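Local coordinates for ATP-dependent DNA helicase (Mycobacterium smegmatis, PDB 5V9X), which probably couples ATP hydrolysis to 3'-to-5' tracking along single-stranded DNA and thereby unwinds RNA:DNA hybrid duplexes, at residues Val100-Pro105 with Ile189-His194. Numbering follows the deposited sequence.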
ATOM      1  N   VAL A 100     -20.058 -17.679   6.140  1.00 46.95           N
ATOM      2  CA  VAL A 100     -19.399 -16.792   5.190  1.00 43.61           C
ATOM      3  C   VAL A 100     -18.336 -15.997   5.934  1.00 38.31           C
ATOM      4  O   VAL A 100     -18.578 -15.509   7.042  1.00 44.62           O
ATOM      5  CB  VAL A 100     -20.408 -15.851   4.498  1.00 45.37           C
ATOM      6  CG1 VAL A 100     -19.692 -14.870   3.579  1.00 42.73           C
ATOM      7  CG2 VAL A 100     -21.441 -16.657   3.723  1.00 43.37           C
ATOM      8  N   LEU A 101     -17.158 -15.872   5.325  1.00 34.49           N
ATOM      9  CA  LEU A 101     -16.051 -15.113   5.898  1.00 36.73           C
ATOM     10  C   LEU A 101     -15.646 -14.025   4.912  1.00 42.29           C
ATOM     11  O   LEU A 101     -15.110 -14.318   3.838  1.00 47.90           O
ATOM     12  CB  LEU A 101     -14.866 -16.021   6.224  1.00 38.30           C
ATOM     13  CG  LEU A 101     -13.650 -15.323   6.844  1.00 39.59           C
ATOM     14  CD1 LEU A 101     -13.989 -14.750   8.212  1.00 36.69           C
ATOM     15  CD2 LEU A 101     -12.466 -16.268   6.935  1.00 42.64           C
ATOM     16  N   TYR A 102     -15.905 -12.773   5.276  1.00 43.03           N
ATOM     17  CA  TYR A 102     -15.486 -11.619   4.493  1.00 42.51           C
ATOM     18  C   TYR A 102     -14.267 -10.992   5.156  1.00 46.58           C
ATOM     19  O   TYR A 102     -14.285 -10.718   6.361  1.00 51.32           O
ATOM     20  CB  TYR A 102     -16.624 -10.602   4.379  1.00 36.13           C
ATOM     21  CG  TYR A 102     -16.222  -9.264   3.794  1.00 37.01           C
ATOM     22  CD1 TYR A 102     -15.656  -8.278   4.593  1.00 38.97           C
ATOM     23  CD2 TYR A 102     -16.427  -8.978   2.451  1.00 33.81           C
ATOM     24  CE1 TYR A 102     -15.290  -7.059   4.071  1.00 38.62           C
ATOM     25  CE2 TYR A 102     -16.067  -7.754   1.921  1.00 33.56           C
ATOM     26  CZ  TYR A 102     -15.495  -6.797   2.737  1.00 37.14           C
ATOM     27  OH  TYR A 102     -15.128  -5.571   2.228  1.00 35.88           O
ATOM     28  N   VAL A 103     -13.216 -10.757   4.371  1.00 43.48           N
ATOM     29  CA  VAL A 103     -11.972 -10.177   4.866  1.00 42.25           C
ATOM     30  C   VAL A 103     -11.742  -8.845   4.167  1.00 43.58           C
ATOM     31  O   VAL A 103     -11.740  -8.780   2.931  1.00 43.90           O
ATOM     32  CB  VAL A 103     -10.775 -11.120   4.645  1.00 40.39           C
ATOM     33  CG1 VAL A 103      -9.496 -10.478   5.156  1.00 41.22           C
ATOM     34  CG2 VAL A 103     -11.015 -12.456   5.331  1.00 36.54           C
ATOM     35  N   SER A 104     -11.540  -7.790   4.958  1.00 43.39           N
ATOM     36  CA  SER A 104     -11.239  -6.460   4.459  1.00 39.91           C
ATOM     37  C   SER A 104      -9.904  -5.973   5.007  1.00 38.96           C
ATOM     38  O   SER A 104      -9.626  -6.144   6.199  1.00 38.33           O
ATOM     39  CB  SER A 104     -12.333  -5.456   4.848  1.00 37.45           C
ATOM     40  OG  SER A 104     -11.940  -4.131   4.528  1.00 36.12           O
ATOM     41  N   PRO A 105      -9.060  -5.363   4.170  1.00 38.24           N
ATOM     42  CA  PRO A 105      -7.798  -4.809   4.685  1.00 35.80           C
ATOM     43  C   PRO A 105      -7.984  -3.561   5.531  1.00 40.35           C
ATOM     44  O   PRO A 105      -7.068  -3.203   6.282  1.00 47.41           O
ATOM     45  CB  PRO A 105      -6.999  -4.506   3.412  1.00 35.11           C
ATOM     46  CG  PRO A 105      -8.039  -4.304   2.356  1.00 39.45           C
ATOM     47  CD  PRO A 105      -9.188  -5.211   2.711  1.00 39.18           C
ATOM     48  N   ILE A 189     -14.677 -14.367   1.115  1.00 46.56           N
ATOM     49  CA  ILE A 189     -14.600 -13.187   0.263  1.00 40.66           C
ATOM     50  C   ILE A 189     -13.385 -12.375   0.687  1.00 41.73           C
ATOM     51  O   ILE A 189     -13.240 -12.032   1.868  1.00 44.06           O
ATOM     52  CB  ILE A 189     -15.885 -12.344   0.356  1.00 36.02           C
ATOM     53  CG1 ILE A 189     -17.117 -13.208   0.079  1.00 33.24           C
ATOM     54  CG2 ILE A 189     -15.824 -11.171  -0.613  1.00 31.67           C
ATOM     55  CD1 ILE A 189     -18.427 -12.458   0.206  1.00 31.91           C
ATOM     56  N   VAL A 190     -12.506 -12.080  -0.264  1.00 41.61           N
ATOM     57  CA  VAL A 190     -11.332 -11.251  -0.031  1.00 40.54           C
ATOM     58  C   VAL A 190     -11.533  -9.978  -0.840  1.00 42.59           C
ATOM     59  O   VAL A 190     -11.233  -9.932  -2.039  1.00 46.49           O
ATOM     60  CB  VAL A 190     -10.030 -11.965  -0.408  1.00 40.70           C
ATOM     61  CG1 VAL A 190      -8.840 -11.034  -0.218  1.00 36.99           C
ATOM     62  CG2 VAL A 190      -9.857 -13.223   0.428  1.00 41.68           C
ATOM     63  N   ASP A 191     -12.051  -8.945  -0.184  1.00 40.27           N
ATOM     64  CA  ASP A 191     -12.315  -7.671  -0.836  1.00 41.04           C
ATOM     65  C   ASP A 191     -11.029  -6.863  -0.956  1.00 38.54           C
ATOM     66  O   ASP A 191     -10.149  -6.930  -0.096  1.00 46.98           O
ATOM     67  CB  ASP A 191     -13.357  -6.882  -0.049  1.00 44.85           C
ATOM     68  CG  ASP A 191     -14.145  -5.925  -0.914  1.00 49.10           C
ATOM     69  OD1 ASP A 191     -13.659  -5.567  -2.007  1.00 49.75           O
ATOM     70  OD2 ASP A 191     -15.254  -5.531  -0.496  1.00 49.83           O
ATOM     71  N   GLU A 192     -10.937  -6.090  -2.036  1.00 40.83           N
ATOM     72  CA  GLU A 192      -9.769  -5.258  -2.320  1.00 47.01           C
ATOM     73  C   GLU A 192      -8.489  -6.092  -2.295  1.00 47.76           C
ATOM     74  O   GLU A 192      -7.503  -5.750  -1.638  1.00 47.01           O
ATOM     75  CB  GLU A 192      -9.683  -4.082  -1.345  1.00 49.78           C
ATOM     76  CG  GLU A 192     -10.984  -3.312  -1.175  1.00 51.22           C
ATOM     77  CD  GLU A 192     -11.493  -2.709  -2.471  1.00 56.02           C
ATOM     78  OE1 GLU A 192     -10.679  -2.483  -3.395  1.00 58.12           O
ATOM     79  OE2 GLU A 192     -12.715  -2.459  -2.566  1.00 57.33           O
ATOM     80  N   VAL A 193      -8.516  -7.204  -3.034  1.00 49.93           N
ATOM     81  CA  VAL A 193      -7.427  -8.173  -2.985  1.00 48.60           C
ATOM     82  C   VAL A 193      -6.118  -7.594  -3.511  1.00 48.51           C
ATOM     83  O   VAL A 193      -5.038  -8.087  -3.160  1.00 52.36           O
ATOM     84  CB  VAL A 193      -7.843  -9.443  -3.756  1.00 44.67           C
ATOM     85  CG1 VAL A 193      -8.062  -9.129  -5.227  1.00 44.03           C
ATOM     86  CG2 VAL A 193      -6.820 -10.557  -3.575  1.00 45.89           C
ATOM     87  N   HIS A 194      -6.176  -6.545  -4.334  1.00 42.11           N
ATOM     88  CA  HIS A 194      -4.953  -5.931  -4.837  1.00 40.73           C
ATOM     89  C   HIS A 194      -4.155  -5.257  -3.728  1.00 45.07           C
ATOM     90  O   HIS A 194      -2.935  -5.116  -3.846  1.00 57.00           O
ATOM     91  CB  HIS A 194      -5.287  -4.900  -5.909  1.00 38.62           C
ATOM     92  CG  HIS A 194      -5.839  -3.631  -5.349  1.00 42.91           C
ATOM     93  ND1 HIS A 194      -7.112  -3.542  -4.828  1.00 44.68           N
ATOM     94  CD2 HIS A 194      -5.283  -2.407  -5.194  1.00 44.55           C
ATOM     95  CE1 HIS A 194      -7.322  -2.313  -4.392  1.00 47.54           C
ATOM     96  NE2 HIS A 194      -6.228  -1.604  -4.604  1.00 46.60           N
TER
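Tyr102 and Val103 run beside Ile189 and Val190 as neighbouring parallel strands, joined by a ladder of three backbone hydrogen bonds. Ile189 sends its N to Leu101 O (2.8 Å) and takes Val103 N on its own O (2.8 Å), and Asp191 N closes the ladder on Val103 O (3.1 Å). The dense part lies on the face carrying Tyr102 and Ile189. There CG2 of Ile189 reaches the ring at CD2 of Tyr102 (3.8 Å), while helices 75-88 and 107-116 supply further side chains. With CG anti to the backbone N (chi1 170°), the tyrosine ring leans obliquely forward, towards the C-terminal end of its strand, which brings the hydroxyl across to Asp191, two residues beyond Ile189 on the neighbouring strand. Tyr102 OH donates to Asp191 OD2 (2.7 Å), approaching from the anti side and 27° out of the carboxylate plane; ring and carboxylate stand almost perpendicular. The other oxygen, OD1, receives a weak bond from Glu192 N, so both carboxylate oxygens have partners. Towards Pro105 and Glu192 the contact thins: Pro105 CD rests near Asp191 O (3.4 Å), its CG only grazes Glu192 CB (4.1 Å), and the glutamate chain then bends away to the bound nucleotide and magnesium ion. Residues 191-194 read DEVH, consistent with the DEAD/DEAH-box (Walker B) motif on the C-terminal side of a central strand in a RecA-like helicase domain.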